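PDB 2Z4T: beta-galactoside alpha-2,6-sialyltransferase, which transfers sialic acid from a CMP-linked donor to galactose-containing acceptors such as lactose, forming an alpha-2,6 linkage. Local coordinates for residues T128-M133 and K316-D321; L229-S234 and Y290-K295; L354-F359 and D399-G404. All coordinates share one frame; numbering follows the deposited sequence.

Interaction 1 (T128-M133 and K316-D321); sequences TLQQLM and KQMQWD. With PO4 (phosphate ion), chain I.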
loop_
_atom_site.group_PDB
_atom_site.type_symbol
_atom_site.label_atom_id
_atom_site.label_comp_id
_atom_site.label_asym_id
_atom_site.label_seq_id
_atom_site.Cartn_x
_atom_site.Cartn_y
_atom_site.Cartn_z
ATOM N N THR A 128 2.220 2.414 -1.429
ATOM C CA THR A 128 2.936 1.237 -0.999
ATOM C C THR A 128 2.544 0.875 0.449
ATOM O O THR A 128 2.419 -0.304 0.809
ATOM C CB THR A 128 4.479 1.457 -1.125
ATOM O OG1 THR A 128 4.860 1.383 -2.507
ATOM C CG2 THR A 128 5.255 0.394 -0.352
ATOM N N LEU A 129 2.362 1.903 1.269
ATOM C CA LEU A 129 1.923 1.723 2.631
ATOM C C LEU A 129 0.533 1.075 2.658
ATOM O O LEU A 129 0.320 0.100 3.381
ATOM C CB LEU A 129 1.894 3.060 3.365
ATOM C CG LEU A 129 1.412 3.005 4.807
ATOM C CD1 LEU A 129 2.386 2.201 5.644
ATOM C CD2 LEU A 129 1.229 4.435 5.344
ATOM N N GLN A 130 -0.393 1.599 1.862
ATOM C CA GLN A 130 -1.737 1.048 1.829
ATOM C C GLN A 130 -1.760 -0.389 1.280
ATOM O O GLN A 130 -2.504 -1.247 1.790
ATOM C CB GLN A 130 -2.650 1.947 1.025
ATOM C CG GLN A 130 -2.942 3.259 1.694
ATOM C CD GLN A 130 -3.991 3.188 2.823
ATOM O OE1 GLN A 130 -3.992 4.029 3.729
ATOM N NE2 GLN A 130 -4.891 2.215 2.758
ATOM N N GLN A 131 -0.936 -0.650 0.269
ATOM C CA GLN A 131 -0.864 -1.979 -0.333
ATOM C C GLN A 131 -0.338 -2.980 0.679
ATOM O O GLN A 131 -0.876 -4.080 0.783
ATOM C CB GLN A 131 -0.000 -1.971 -1.612
ATOM C CG GLN A 131 -0.568 -1.097 -2.746
ATOM C CD GLN A 131 0.387 -0.929 -3.930
ATOM O OE1 GLN A 131 1.611 -1.097 -3.792
ATOM N NE2 GLN A 131 -0.174 -0.623 -5.116
ATOM N N LEU A 132 0.679 -2.590 1.454
ATOM C CA LEU A 132 1.206 -3.422 2.521
ATOM C C LEU A 132 0.108 -3.849 3.472
ATOM O O LEU A 132 0.023 -5.030 3.854
ATOM C CB LEU A 132 2.234 -2.670 3.356
ATOM C CG LEU A 132 3.422 -3.430 3.969
ATOM C CD1 LEU A 132 3.898 -2.807 5.247
ATOM C CD2 LEU A 132 3.217 -4.928 4.159
ATOM N N MET A 133 -0.705 -2.889 3.894
ATOM C CA MET A 133 -1.788 -3.184 4.808
ATOM C C MET A 133 -2.817 -4.133 4.163
ATOM O O MET A 133 -3.346 -4.994 4.847
ATOM C CB MET A 133 -2.443 -1.894 5.310
ATOM C CG MET A 133 -1.550 -1.078 6.234
ATOM S SD MET A 133 -2.429 0.244 7.101
ATOM C CE MET A 133 -2.907 1.344 5.767
ATOM N N LYS A 316 -13.786 6.094 -3.097
ATOM C CA LYS A 316 -13.616 5.748 -1.675
ATOM C C LYS A 316 -12.673 6.721 -0.980
ATOM O O LYS A 316 -11.845 7.368 -1.631
ATOM C CB LYS A 316 -13.083 4.303 -1.510
ATOM C CG LYS A 316 -13.945 3.200 -2.168
ATOM C CD LYS A 316 -15.383 3.273 -1.632
ATOM C CE LYS A 316 -16.356 2.451 -2.468
ATOM N NZ LYS A 316 -16.217 1.000 -2.176
ATOM N N GLN A 317 -12.814 6.847 0.335
ATOM C CA GLN A 317 -11.856 7.585 1.140
ATOM C C GLN A 317 -10.799 6.603 1.622
ATOM O O GLN A 317 -11.134 5.547 2.188
ATOM C CB GLN A 317 -12.561 8.258 2.333
ATOM C CG GLN A 317 -11.636 8.859 3.414
ATOM C CD GLN A 317 -10.632 9.865 2.862
ATOM O OE1 GLN A 317 -11.003 10.780 2.130
ATOM N NE2 GLN A 317 -9.349 9.680 3.192
ATOM N N MET A 318 -9.529 6.928 1.400
ATOM C CA MET A 318 -8.416 6.147 1.980
ATOM C C MET A 318 -8.637 5.964 3.503
ATOM O O MET A 318 -9.015 6.902 4.202
ATOM C CB MET A 318 -7.103 6.858 1.697
ATOM C CG MET A 318 -5.877 5.984 1.635
ATOM S SD MET A 318 -4.365 6.903 1.188
ATOM C CE MET A 318 -4.558 6.971 -0.592
ATOM N N GLN A 319 -8.456 4.742 3.993
ATOM C CA GLN A 319 -8.726 4.408 5.402
ATOM C C GLN A 319 -7.426 4.353 6.200
ATOM O O GLN A 319 -6.383 3.981 5.646
ATOM C CB GLN A 319 -9.467 3.053 5.493
ATOM C CG GLN A 319 -10.860 3.031 4.815
ATOM C CD GLN A 319 -11.792 4.099 5.394
ATOM O OE1 GLN A 319 -12.187 5.057 4.706
ATOM N NE2 GLN A 319 -12.117 3.959 6.679
ATOM N N TRP A 320 -7.492 4.716 7.489
ATOM C CA TRP A 320 -6.328 4.647 8.411
ATOM C C TRP A 320 -6.570 3.781 9.657
ATOM O O TRP A 320 -5.963 3.984 10.728
ATOM C CB TRP A 320 -5.869 6.060 8.794
ATOM C CG TRP A 320 -5.428 6.787 7.584
ATOM C CD1 TRP A 320 -6.129 7.751 6.893
ATOM C CD2 TRP A 320 -4.230 6.554 6.844
ATOM N NE1 TRP A 320 -5.414 8.154 5.793
ATOM C CE2 TRP A 320 -4.246 7.437 5.734
ATOM C CE3 TRP A 320 -3.137 5.702 7.017
ATOM C CZ2 TRP A 320 -3.204 7.489 4.800
ATOM C CZ3 TRP A 320 -2.105 5.742 6.080
ATOM C CH2 TRP A 320 -2.147 6.634 4.986
ATOM N N ASP A 321 -7.441 2.791 9.504
ATOM C CA ASP A 321 -7.790 1.920 10.608
ATOM C C ASP A 321 -7.317 0.492 10.345
ATOM O O ASP A 321 -7.681 -0.428 11.068
ATOM C CB ASP A 321 -9.297 1.960 10.850
ATOM C CG ASP A 321 -10.111 1.426 9.666
ATOM O OD1 ASP A 321 -9.587 1.251 8.525
ATOM O OD2 ASP A 321 -11.312 1.193 9.896
HETATM P P PO4 I . -15.813 5.682 1.784
HETATM O O1 PO4 I . -15.910 6.703 0.673
HETATM O O2 PO4 I . -16.787 4.553 1.484
HETATM O O3 PO4 I . -14.411 5.131 1.827
HETATM O O4 PO4 I . -16.151 6.391 3.083
#
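One terminal atom of the Gln-130 amide lies over one face of the Trp-320 indole, offset toward the rim, a polar group against an aromatic face in a buried contact; which end of the amide it is stays uncertain. Gln-130 reaches it with CG anti to the carbonyl carbon and the chain bent at chi2 (-78°), which turns the amide across the side chain of Met-318. Gln-130 CD passes 3.6 Å from Met-318 CG, and Gln-130 CG lies 3.9 Å from Met-318 SD. Leu-129 comes to the same indole in the plane of the ring, its CD2 3.7 Å from Trp-320 CZ3. Met-133 CE approaches obliquely and more loosely, 4.5 Å from Trp-320 CZ3. On the strand side, Gln-317, bent at chi2, curls toward the next residue, and its NE2 donates to a lone pair of Met-318 O at 3.0 Å; the same amide also bonds Leu-293 O. Gln-317 N binds O3 of a phosphate ion, probably from the crystallisation liquor. Val-433 and Met-436 of helix 431-436 pack on Leu-129 and Met-133, while Glu-432, a CMP-binding residue, touches Trp-320. Helix 126-141 and the chain leaving strand 315-317 thus meet beside the nucleotide cleft of a GT-B glycosyltransferase.

Interaction 2 (L229-S234 and Y290-K295); sequences LYDDGS and YHFLRK. With GAL (beta-D-galactopyranose), chain B; PO4 (phosphate ion), chain I.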
loop_
_atom_site.group_PDB
_atom_site.type_symbol
_atom_site.label_atom_id
_atom_site.label_comp_id
_atom_site.label_asym_id
_atom_site.label_seq_id
_atom_site.Cartn_x
_atom_site.Cartn_y
_atom_site.Cartn_z
ATOM N N LEU A 229 -6.920 1.653 -6.673
ATOM C CA LEU A 229 -6.081 2.805 -6.963
ATOM C C LEU A 229 -5.842 3.641 -5.694
ATOM O O LEU A 229 -6.798 4.128 -5.061
ATOM C CB LEU A 229 -6.695 3.621 -8.104
ATOM C CG LEU A 229 -6.865 2.631 -9.269
ATOM C CD1 LEU A 229 -8.258 2.653 -9.897
ATOM C CD2 LEU A 229 -5.716 2.665 -10.293
ATOM N N TYR A 230 -4.574 3.766 -5.314
ATOM C CA TYR A 230 -4.186 4.508 -4.131
ATOM C C TYR A 230 -3.355 5.669 -4.617
ATOM O O TYR A 230 -2.431 5.461 -5.411
ATOM C CB TYR A 230 -3.360 3.635 -3.170
ATOM C CG TYR A 230 -4.142 2.552 -2.464
ATOM C CD1 TYR A 230 -4.048 1.216 -2.864
ATOM C CD2 TYR A 230 -4.988 2.860 -1.398
ATOM C CE1 TYR A 230 -4.795 0.194 -2.226
ATOM C CE2 TYR A 230 -5.729 1.853 -0.730
ATOM C CZ TYR A 230 -5.624 0.530 -1.159
ATOM O OH TYR A 230 -6.344 -0.443 -0.501
ATOM N N ASP A 231 -3.692 6.878 -4.156
ATOM C CA ASP A 231 -3.004 8.116 -4.554
ATOM C C ASP A 231 -1.524 8.124 -4.193
ATOM O O ASP A 231 -1.148 7.772 -3.083
ATOM C CB ASP A 231 -3.636 9.340 -3.885
ATOM C CG ASP A 231 -5.013 9.662 -4.418
ATOM O OD1 ASP A 231 -5.283 9.287 -5.576
ATOM O OD2 ASP A 231 -5.821 10.277 -3.674
ATOM N N ASP A 232 -0.705 8.565 -5.144
ATOM C CA ASP A 232 0.689 8.879 -4.899
ATOM C C ASP A 232 0.775 9.801 -3.690
ATOM O O ASP A 232 1.608 9.599 -2.806
ATOM C CB ASP A 232 1.263 9.556 -6.141
ATOM C CG ASP A 232 2.756 9.738 -6.067
ATOM O OD1 ASP A 232 3.237 10.555 -5.234
ATOM O OD2 ASP A 232 3.442 9.062 -6.870
ATOM N N GLY A 233 -0.114 10.786 -3.656
ATOM C CA GLY A 233 -0.273 11.695 -2.542
ATOM C C GLY A 233 -0.822 13.008 -3.084
ATOM O O GLY A 233 -1.839 13.034 -3.777
ATOM N N SER A 234 -0.138 14.108 -2.803
ATOM C CA SER A 234 -0.600 15.411 -3.240
ATOM C C SER A 234 -0.545 15.518 -4.762
ATOM O O SER A 234 -1.311 16.268 -5.350
ATOM C CB SER A 234 0.231 16.511 -2.562
ATOM O OG SER A 234 1.587 16.485 -2.978
ATOM N N TYR A 290 -11.286 3.560 -6.242
ATOM C CA TYR A 290 -10.341 4.665 -6.052
ATOM C C TYR A 290 -10.298 5.092 -4.582
ATOM O O TYR A 290 -11.285 5.614 -4.026
ATOM C CB TYR A 290 -10.679 5.880 -6.927
ATOM C CG TYR A 290 -10.445 5.669 -8.402
ATOM C CD1 TYR A 290 -9.319 6.200 -9.040
ATOM C CD2 TYR A 290 -11.351 4.950 -9.162
ATOM C CE1 TYR A 290 -9.110 6.015 -10.412
ATOM C CE2 TYR A 290 -11.167 4.756 -10.520
ATOM C CZ TYR A 290 -10.050 5.287 -11.144
ATOM O OH TYR A 290 -9.894 5.065 -12.486
ATOM N N HIS A 291 -9.144 4.900 -3.959
ATOM C CA HIS A 291 -8.980 5.286 -2.565
ATOM C C HIS A 291 -8.298 6.646 -2.480
ATOM O O HIS A 291 -7.081 6.738 -2.548
ATOM C CB HIS A 291 -8.202 4.208 -1.819
ATOM C CG HIS A 291 -8.810 2.850 -1.944
ATOM N ND1 HIS A 291 -8.541 2.009 -3.004
ATOM C CD2 HIS A 291 -9.703 2.200 -1.165
ATOM C CE1 HIS A 291 -9.224 0.891 -2.859
ATOM N NE2 HIS A 291 -9.945 0.984 -1.756
ATOM N N PHE A 292 -9.094 7.701 -2.363
ATOM C CA PHE A 292 -8.569 9.049 -2.414
ATOM C C PHE A 292 -7.958 9.442 -1.081
ATOM O O PHE A 292 -8.583 9.275 -0.028
ATOM C CB PHE A 292 -9.686 10.039 -2.782
ATOM C CG PHE A 292 -9.819 10.323 -4.276
ATOM C CD1 PHE A 292 -9.900 9.296 -5.202
ATOM C CD2 PHE A 292 -9.905 11.636 -4.737
ATOM C CE1 PHE A 292 -10.049 9.554 -6.571
ATOM C CE2 PHE A 292 -10.043 11.918 -6.118
ATOM C CZ PHE A 292 -10.121 10.872 -7.033
ATOM N N LEU A 293 -6.744 9.986 -1.117
ATOM C CA LEU A 293 -6.158 10.585 0.080
ATOM C C LEU A 293 -7.143 11.550 0.750
ATOM O O LEU A 293 -7.273 11.572 1.981
ATOM C CB LEU A 293 -4.857 11.315 -0.266
ATOM C CG LEU A 293 -4.032 11.937 0.858
ATOM C CD1 LEU A 293 -3.687 10.919 1.932
ATOM C CD2 LEU A 293 -2.775 12.583 0.292
ATOM N N ARG A 294 -7.824 12.357 -0.054
ATOM C CA ARG A 294 -8.860 13.231 0.462
ATOM C C ARG A 294 -10.023 13.245 -0.516
ATOM O O ARG A 294 -10.083 14.078 -1.430
ATOM C CB ARG A 294 -8.318 14.643 0.702
ATOM C CG ARG A 294 -7.457 14.807 1.977
ATOM C CD ARG A 294 -8.285 14.709 3.264
ATOM N NE ARG A 294 -9.191 15.857 3.400
ATOM C CZ ARG A 294 -8.898 16.980 4.058
ATOM N NH1 ARG A 294 -7.717 17.115 4.662
ATOM N NH2 ARG A 294 -9.779 17.976 4.113
ATOM N N LYS A 295 -10.937 12.301 -0.324
ATOM C CA LYS A 295 -12.138 12.191 -1.136
ATOM C C LYS A 295 -12.936 13.487 -1.214
ATOM O O LYS A 295 -13.531 13.789 -2.257
ATOM C CB LYS A 295 -13.020 11.066 -0.604
ATOM C CG LYS A 295 -14.324 10.887 -1.344
ATOM C CD LYS A 295 -15.051 9.664 -0.823
ATOM C CE LYS A 295 -16.554 9.795 -1.000
ATOM N NZ LYS A 295 -17.199 8.458 -0.948
HETATM C C1 GAL B . 8.695 10.803 -8.766
HETATM C C2 GAL B . 7.662 10.910 -9.886
HETATM C C3 GAL B . 6.486 11.757 -9.406
HETATM C C4 GAL B . 5.960 11.239 -8.061
HETATM C C5 GAL B . 7.086 11.063 -7.039
HETATM C C6 GAL B . 6.631 10.350 -5.763
HETATM O O2 GAL B . 8.273 11.454 -11.045
HETATM O O3 GAL B . 5.447 11.747 -10.374
HETATM O O4 GAL B . 5.296 10.014 -8.284
HETATM O O5 GAL B . 8.098 10.267 -7.605
HETATM O O6 GAL B . 5.725 11.122 -5.001
HETATM P P PO4 I . -15.813 5.682 1.784
HETATM O O1 PO4 I . -15.910 6.703 0.673
HETATM O O2 PO4 I . -16.787 4.553 1.484
HETATM O O3 PO4 I . -14.411 5.131 1.827
HETATM O O4 PO4 I . -16.151 6.391 3.083
#
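Leu-229 CD1 sits over the centre of the Tyr-290 ring, a CH-pi contact of 3.5 Å to the centroid and 14° off the normal. This is the dense end: the two side chains run side by side on one face of the sheet, and Tyr-290 OH is held by Val-279 O and Trp-282 N. On the face bearing Tyr-230 and His-291, the imidazole lies in an offset stack on the phenol, centroids 4.4 Å apart, although this holds for one of two deposited His-291 conformers. Leu-229 O accepts a hydrogen bond from His-291 N (2.7 Å) and a weak one from His-291 ND1. Strands 222-230 and 288-292 are parallel neighbours in a sheet of the GT-B fold, beyond whose ends both chains become loops. There Asp-231 OD2 accepts a hydrogen bond from Leu-293 N at 2.7 Å, met on the anti side and 33° out of the carboxylate plane, and also bonds Tyr-237 OH. The packing then thins: Leu-293 CD2 merely brushes Gly-233 CA at 3.9 Å. Asp-232 turns away from strand 288-292, its OD1 and OD2 accepting hydrogen bonds from galactose O6 (2.6 Å) and O4 (2.5 Å). At the partly exposed edge Lys-295 NZ lies 2.7 Å from a phosphate O1.

Interaction 3 (L354-F359 and D399-G404); sequences LPNFVF and DLFFKG. With C5P (cytidine-5'-monophosphate), chain C.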
loop_
_atom_site.group_PDB
_atom_site.type_symbol
_atom_site.label_atom_id
_atom_site.label_comp_id
_atom_site.label_asym_id
_atom_site.label_seq_id
_atom_site.Cartn_x
_atom_site.Cartn_y
_atom_site.Cartn_z
ATOM N N LEU A 354 11.290 17.375 28.531
ATOM C CA LEU A 354 10.784 18.280 27.501
ATOM C C LEU A 354 9.721 17.602 26.634
ATOM O O LEU A 354 9.810 16.386 26.385
ATOM C CB LEU A 354 11.934 18.846 26.642
ATOM C CG LEU A 354 13.148 19.434 27.391
ATOM C CD1 LEU A 354 14.114 20.129 26.428
ATOM C CD2 LEU A 354 12.736 20.388 28.509
ATOM N N PRO A 355 8.702 18.376 26.193
ATOM C CA PRO A 355 7.740 17.854 25.218
ATOM C C PRO A 355 8.509 17.555 23.940
ATOM O O PRO A 355 9.594 18.085 23.765
ATOM C CB PRO A 355 6.778 19.026 25.008
ATOM C CG PRO A 355 7.581 20.261 25.406
ATOM C CD PRO A 355 8.411 19.778 26.563
ATOM N N ASN A 356 7.977 16.706 23.069
ATOM C CA ASN A 356 8.712 16.298 21.877
ATOM C C ASN A 356 8.190 16.895 20.586
ATOM O O ASN A 356 6.976 16.946 20.349
ATOM C CB ASN A 356 8.727 14.777 21.787
ATOM C CG ASN A 356 9.091 14.150 23.101
ATOM O OD1 ASN A 356 10.111 14.497 23.703
ATOM N ND2 ASN A 356 8.241 13.266 23.583
ATOM N N PHE A 357 9.131 17.324 19.753
ATOM C CA PHE A 357 8.841 18.014 18.512
ATOM C C PHE A 357 9.396 17.182 17.368
ATOM O O PHE A 357 10.560 16.793 17.408
ATOM C CB PHE A 357 9.487 19.403 18.547
ATOM C CG PHE A 357 9.631 20.060 17.198
ATOM C CD1 PHE A 357 8.576 20.082 16.285
ATOM C CD2 PHE A 357 10.810 20.715 16.867
ATOM C CE1 PHE A 357 8.713 20.703 15.046
ATOM C CE2 PHE A 357 10.953 21.358 15.642
ATOM C CZ PHE A 357 9.907 21.355 14.727
ATOM N N VAL A 358 8.561 16.882 16.374
ATOM C CA VAL A 358 9.034 16.216 15.172
ATOM C C VAL A 358 8.990 17.203 14.024
ATOM O O VAL A 358 7.940 17.782 13.747
ATOM C CB VAL A 358 8.199 14.947 14.790
ATOM C CG1 VAL A 358 8.633 14.395 13.400
ATOM C CG2 VAL A 358 8.325 13.865 15.847
ATOM N N PHE A 359 10.133 17.428 13.387
ATOM C CA PHE A 359 10.155 18.189 12.162
ATOM C C PHE A 359 10.029 17.211 11.009
ATOM O O PHE A 359 10.794 16.228 10.953
ATOM C CB PHE A 359 11.432 19.021 12.018
ATOM C CG PHE A 359 11.564 19.673 10.674
ATOM C CD1 PHE A 359 10.977 20.904 10.425
ATOM C CD2 PHE A 359 12.229 19.023 9.633
ATOM C CE1 PHE A 359 11.077 21.497 9.171
ATOM C CE2 PHE A 359 12.338 19.602 8.367
ATOM C CZ PHE A 359 11.756 20.844 8.134
ATOM N N ASP A 399 12.439 18.487 22.930
ATOM C CA ASP A 399 13.358 17.531 22.357
ATOM C C ASP A 399 13.080 17.466 20.860
ATOM O O ASP A 399 11.922 17.349 20.418
ATOM C CB ASP A 399 13.152 16.160 22.974
ATOM C CG ASP A 399 13.505 16.127 24.452
ATOM O OD1 ASP A 399 14.574 16.661 24.817
ATOM O OD2 ASP A 399 12.715 15.546 25.236
ATOM N N LEU A 400 14.162 17.548 20.093
ATOM C CA LEU A 400 14.110 17.668 18.652
ATOM C C LEU A 400 14.170 16.293 17.990
ATOM O O LEU A 400 15.110 15.532 18.241
ATOM C CB LEU A 400 15.289 18.524 18.194
ATOM C CG LEU A 400 15.448 18.807 16.701
ATOM C CD1 LEU A 400 14.186 19.418 16.094
ATOM C CD2 LEU A 400 16.652 19.723 16.521
ATOM N N PHE A 401 13.179 16.007 17.129
ATOM C CA PHE A 401 13.066 14.760 16.358
ATOM C C PHE A 401 12.925 15.053 14.873
ATOM O O PHE A 401 12.347 16.078 14.475
ATOM C CB PHE A 401 11.868 13.943 16.842
ATOM C CG PHE A 401 12.056 13.363 18.223
ATOM C CD1 PHE A 401 12.368 12.022 18.386
ATOM C CD2 PHE A 401 11.930 14.154 19.347
ATOM C CE1 PHE A 401 12.553 11.477 19.637
ATOM C CE2 PHE A 401 12.120 13.626 20.620
ATOM C CZ PHE A 401 12.446 12.275 20.765
ATOM N N PHE A 402 13.449 14.157 14.042
ATOM C CA PHE A 402 13.430 14.370 12.599
ATOM C C PHE A 402 12.826 13.204 11.840
ATOM O O PHE A 402 13.130 12.056 12.128
ATOM C CB PHE A 402 14.842 14.687 12.092
ATOM C CG PHE A 402 14.964 14.801 10.581
ATOM C CD1 PHE A 402 14.291 15.802 9.875
ATOM C CD2 PHE A 402 15.782 13.928 9.876
ATOM C CE1 PHE A 402 14.425 15.923 8.493
ATOM C CE2 PHE A 402 15.927 14.038 8.501
ATOM C CZ PHE A 402 15.249 15.042 7.800
ATOM N N LYS A 403 11.991 13.523 10.858
ATOM C CA LYS A 403 11.409 12.580 9.892
ATOM C C LYS A 403 11.499 13.365 8.567
ATOM O O LYS A 403 10.524 14.017 8.231
ATOM C CB LYS A 403 9.946 12.413 10.321
ATOM C CG LYS A 403 9.096 11.472 9.478
ATOM C CD LYS A 403 9.798 10.120 9.391
ATOM C CE LYS A 403 9.162 9.271 8.399
ATOM N NZ LYS A 403 9.465 9.609 7.012
ATOM N N GLY A 404 12.558 13.318 7.734
ATOM C CA GLY A 404 13.014 12.231 6.874
ATOM C C GLY A 404 11.729 12.038 6.088
ATOM O O GLY A 404 11.080 11.045 6.361
HETATM O O3P C5P C . 5.958 14.698 1.089
HETATM P P C5P C . 5.110 13.876 0.193
HETATM O O1P C5P C . 5.998 13.333 -0.917
HETATM O O2P C5P C . 3.811 14.562 -0.178
HETATM O "O5'" C5P C . 4.628 12.658 1.078
HETATM C "C5'" C5P C . 4.068 11.489 0.520
HETATM C "C4'" C5P C . 4.141 10.445 1.632
HETATM O "O4'" C5P C . 5.509 10.216 1.997
HETATM C "C3'" C5P C . 3.492 10.891 2.930
HETATM O "O3'" C5P C . 2.108 10.565 3.001
HETATM C "C2'" C5P C . 4.235 10.062 3.940
HETATM O "O2'" C5P C . 3.820 8.696 3.870
HETATM C "C1'" C5P C . 5.632 10.019 3.412
HETATM N N1 C5P C . 6.445 11.049 4.055
HETATM C C2 C5P C . 6.984 10.796 5.347
HETATM N N3 C5P C . 7.761 11.722 5.963
HETATM C C4 C5P C . 8.030 12.912 5.361
HETATM C C5 C5P C . 7.509 13.192 4.080
HETATM C C6 C5P C . 6.714 12.227 3.437
HETATM O O2 C5P C . 6.748 9.734 5.941
HETATM N N4 C5P C . 8.820 13.807 6.005
#
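Lys-403 lies beside Val-358, its CB 3.9 Å from Val-358 CG1, and then leaves the strand pair for the cytosine of CMP. CG stands anti to the backbone N and comes 3.8 Å from cytosine N3. A bend at chi2 (54°) sends the rest of the chain along the N3 and O2 edge of the base, and CE lies 3.5 Å from cytosine O2. A second bend at chi4 brings NZ to O2 in a weak bond, though its placement is doubtful, too close to Gly-404 O; Ser-427 O is its stronger partner. Lys-403 O accepts a hydrogen bond from cytosine N4 at 2.8 Å, consistent with recognition of the base. Five backbone hydrogen bonds, from Asp-399 N to Pro-355 O through Lys-403 N to Phe-359 O, zip the parallel strands together. Phe-359 and Phe-402 meet edge to edge, CD2 to CD1 at 3.8 Å, and Phe-357 CD2 touches Leu-400 CD1 at 3.7 Å. At the other end Leu-354, Asn-356 and Asp-399 belong to a magnesium site completed by Tyr-349 and Ser-352. The strands form a beta-alpha-beta crossover through helix 371-386, which packs on Phe-357 and Phe-359; Phe-402 lies against helix 410-417, and strands 443-447 and 423-424 flank the pair.

Interactions 1 and 2 adjoin, with centres 9 Å apart: strand 315-317 lies next to strand 288-292, and Lys-316 N and O probably bond Tyr-290 O (2.7 Å) and Phe-292 N (2.9 Å). Both reach one phosphate ion. Interaction 3 belongs to the other sheet, its centre about 25 Å from that of interaction 1 and 27 Å from that of interaction 2, with no direct touch. CMP bridges the two sheets: its cytosine end lies at interaction 3, and the side chains of Leu-129 and Ser-234 come within about 5 Å and 4 Å of the nucleotide. The acceptor galactose, by contrast, sits on the side of interaction 2, at Asp-232.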